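Local coordinates for hypothetical 39.9 kDa protein (Saccharomyces cerevisiae, PDB 2GA8), which acts as an ATP-dependent kinase that could be involved in assembly of the endoplasmic reticulum membrane, at residues V62-D67 with L226-S231. Residues are numbered along the deposited sequence; the frame is centred on the assembly and turned at random.
Sequences VIEVND and LSKTFS. With SO4 (sulfate ion), chain E.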
loop_
_atom_site.group_PDB
_atom_site.type_symbol
_atom_site.label_atom_id
_atom_site.label_comp_id
_atom_site.label_asym_id
_atom_site.label_seq_id
_atom_site.Cartn_x
_atom_site.Cartn_y
_atom_site.Cartn_z
ATOM N N VAL A 62 2.062 30.011 2.286
ATOM C CA VAL A 62 1.443 29.648 1.018
ATOM C C VAL A 62 0.314 28.627 1.133
ATOM O O VAL A 62 -0.570 28.584 0.278
ATOM C CB VAL A 62 2.506 29.089 0.035
ATOM C CG1 VAL A 62 3.046 27.761 0.555
ATOM C CG2 VAL A 62 1.912 28.924 -1.358
ATOM N N ILE A 63 0.341 27.811 2.181
ATOM C CA ILE A 63 -0.676 26.775 2.346
ATOM C C ILE A 63 -2.086 27.277 2.620
ATOM O O ILE A 63 -2.313 28.105 3.504
ATOM C CB ILE A 63 -0.294 25.779 3.460
ATOM C CG1 ILE A 63 0.983 25.028 3.071
ATOM C CG2 ILE A 63 -1.435 24.786 3.684
ATOM C CD1 ILE A 63 1.488 24.074 4.141
ATOM N N GLU A 64 -3.030 26.756 1.843
ATOM C CA GLU A 64 -4.436 27.108 1.982
ATOM C C GLU A 64 -5.287 25.855 1.836
ATOM O O GLU A 64 -5.052 25.034 0.947
ATOM C CB GLU A 64 -4.849 28.122 0.918
ATOM C CG GLU A 64 -4.151 29.465 1.025
ATOM C CD GLU A 64 -4.713 30.484 0.055
ATOM O OE1 GLU A 64 -5.939 30.721 0.088
ATOM O OE2 GLU A 64 -3.935 31.053 -0.740
ATOM N N VAL A 65 -6.270 25.705 2.717
ATOM C CA VAL A 65 -7.161 24.555 2.661
ATOM C C VAL A 65 -8.512 25.068 2.171
ATOM O O VAL A 65 -9.140 25.910 2.817
ATOM C CB VAL A 65 -7.311 23.891 4.046
ATOM C CG1 VAL A 65 -8.232 22.680 3.948
ATOM C CG2 VAL A 65 -5.943 23.466 4.566
ATOM N N ASN A 66 -8.941 24.565 1.020
ATOM C CA ASN A 66 -10.196 24.985 0.404
ATOM C C ASN A 66 -11.366 24.058 0.705
ATOM O O ASN A 66 -11.249 23.129 1.503
ATOM C CB ASN A 66 -10.015 25.069 -1.111
ATOM C CG ASN A 66 -8.759 25.807 -1.504
ATOM O OD1 ASN A 66 -8.653 27.021 -1.319
ATOM N ND2 ASN A 66 -7.789 25.075 -2.042
ATOM N N ASP A 67 -12.489 24.327 0.042
ATOM C CA ASP A 67 -13.711 23.545 0.198
ATOM C C ASP A 67 -14.186 23.534 1.642
ATOM O O ASP A 67 -14.714 22.536 2.127
ATOM C CB ASP A 67 -13.494 22.106 -0.278
ATOM C CG ASP A 67 -13.013 22.032 -1.715
ATOM O OD1 ASP A 67 -13.571 22.754 -2.569
ATOM O OD2 ASP A 67 -12.084 21.244 -1.989
ATOM N N LEU A 226 0.038 22.900 -5.541
ATOM C CA LEU A 226 -0.485 21.959 -4.565
ATOM C C LEU A 226 -0.817 22.641 -3.237
ATOM O O LEU A 226 -1.820 22.317 -2.598
ATOM C CB LEU A 226 0.511 20.809 -4.348
ATOM C CG LEU A 226 1.809 21.034 -3.578
ATOM C CD1 LEU A 226 1.529 21.015 -2.076
ATOM C CD2 LEU A 226 2.797 19.925 -3.935
ATOM N N SER A 227 0.017 23.598 -2.841
ATOM C CA SER A 227 -0.172 24.319 -1.585
ATOM C C SER A 227 -1.484 25.084 -1.521
ATOM O O SER A 227 -2.061 25.240 -0.450
ATOM C CB SER A 227 0.987 25.295 -1.348
ATOM O OG SER A 227 2.204 24.605 -1.135
ATOM N N LYS A 228 -1.957 25.547 -2.672
ATOM C CA LYS A 228 -3.196 26.312 -2.737
ATOM C C LYS A 228 -4.425 25.453 -3.021
ATOM O O LYS A 228 -5.528 25.978 -3.131
ATOM C CB LYS A 228 -3.093 27.385 -3.827
ATOM C CG LYS A 228 -1.995 28.418 -3.618
ATOM C CD LYS A 228 -2.230 29.226 -2.355
ATOM C CE LYS A 228 -1.231 30.367 -2.231
ATOM N NZ LYS A 228 -1.367 31.065 -0.924
ATOM N N THR A 229 -4.248 24.139 -3.123
ATOM C CA THR A 229 -5.372 23.272 -3.456
ATOM C C THR A 229 -5.694 22.115 -2.511
ATOM O O THR A 229 -6.357 21.154 -2.913
ATOM C CB THR A 229 -5.202 22.713 -4.883
ATOM O OG1 THR A 229 -3.924 22.075 -4.999
ATOM C CG2 THR A 229 -5.292 23.845 -5.906
ATOM N N PHE A 230 -5.226 22.197 -1.271
ATOM C CA PHE A 230 -5.528 21.171 -0.285
ATOM C C PHE A 230 -7.026 21.310 -0.032
ATOM O O PHE A 230 -7.572 22.415 -0.122
ATOM C CB PHE A 230 -4.755 21.424 1.013
ATOM C CG PHE A 230 -3.283 21.132 0.918
ATOM C CD1 PHE A 230 -2.829 19.833 0.690
ATOM C CD2 PHE A 230 -2.346 22.149 1.101
ATOM C CE1 PHE A 230 -1.464 19.549 0.649
ATOM C CE2 PHE A 230 -0.979 21.875 1.064
ATOM C CZ PHE A 230 -0.535 20.573 0.838
ATOM N N SER A 231 -7.693 20.203 0.283
ATOM C CA SER A 231 -9.133 20.240 0.515
ATOM C C SER A 231 -9.567 19.747 1.893
ATOM O O SER A 231 -9.132 18.693 2.360
ATOM C CB SER A 231 -9.854 19.419 -0.555
ATOM O OG SER A 231 -11.250 19.395 -0.309
HETATM S S SO4 E . -13.503 27.776 -0.113
HETATM O O1 SO4 E . -13.301 27.204 1.234
HETATM O O2 SO4 E . -14.943 27.785 -0.436
HETATM O O3 SO4 E . -12.980 29.155 -0.138
HETATM O O4 SO4 E . -12.784 26.967 -1.115
HETATM O O HOH W 1 -9.303 21.943 -3.646
#
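The Phe230 ring meets Ile63 obliquely, Phe230 CD2 lying 3.8 Å from Ile63 CG2, while Glu64 O sits at the ring's edge, in plane. Leu226 O stands over the ring centre on one face, and Phe259 makes an edge-to-face contact with the ring. The flat amide of Asn66, with CG beside the backbone N (chi1 -47°), turns its ND2 to Lys228 O at 2.7 Å, nearly in the amide plane. Asn66 N to Phe230 O belongs to the short parallel pair 65-66/230-231, away from the ATP site; just before it Glu64 N bonds Ser227 O at the end of helix 222-227. Lys228 bends at chi2 (-63°) and crosses Val62, Lys228 CE packing 3.6 Å from Val62 CG2. Lys228 NZ donates to Val62 O at 2.9 Å and forms a salt bridge to Glu64 OE2 at 2.6 Å, using that oxygen's anti lone pair. An alanine at Lys228 would probably leave Glu64 without its ion-pair mate and Val62 O without this donor. At the far end Ser231 OG donates to Asp67 OD2 at 2.6 Å, while Asp67 N binds a sulfate, probably from the crystallisation liquor, which Arg68 NE also binds. Backbone bonds thus make the strand pair, and side-chain bonds reinforce its flanks.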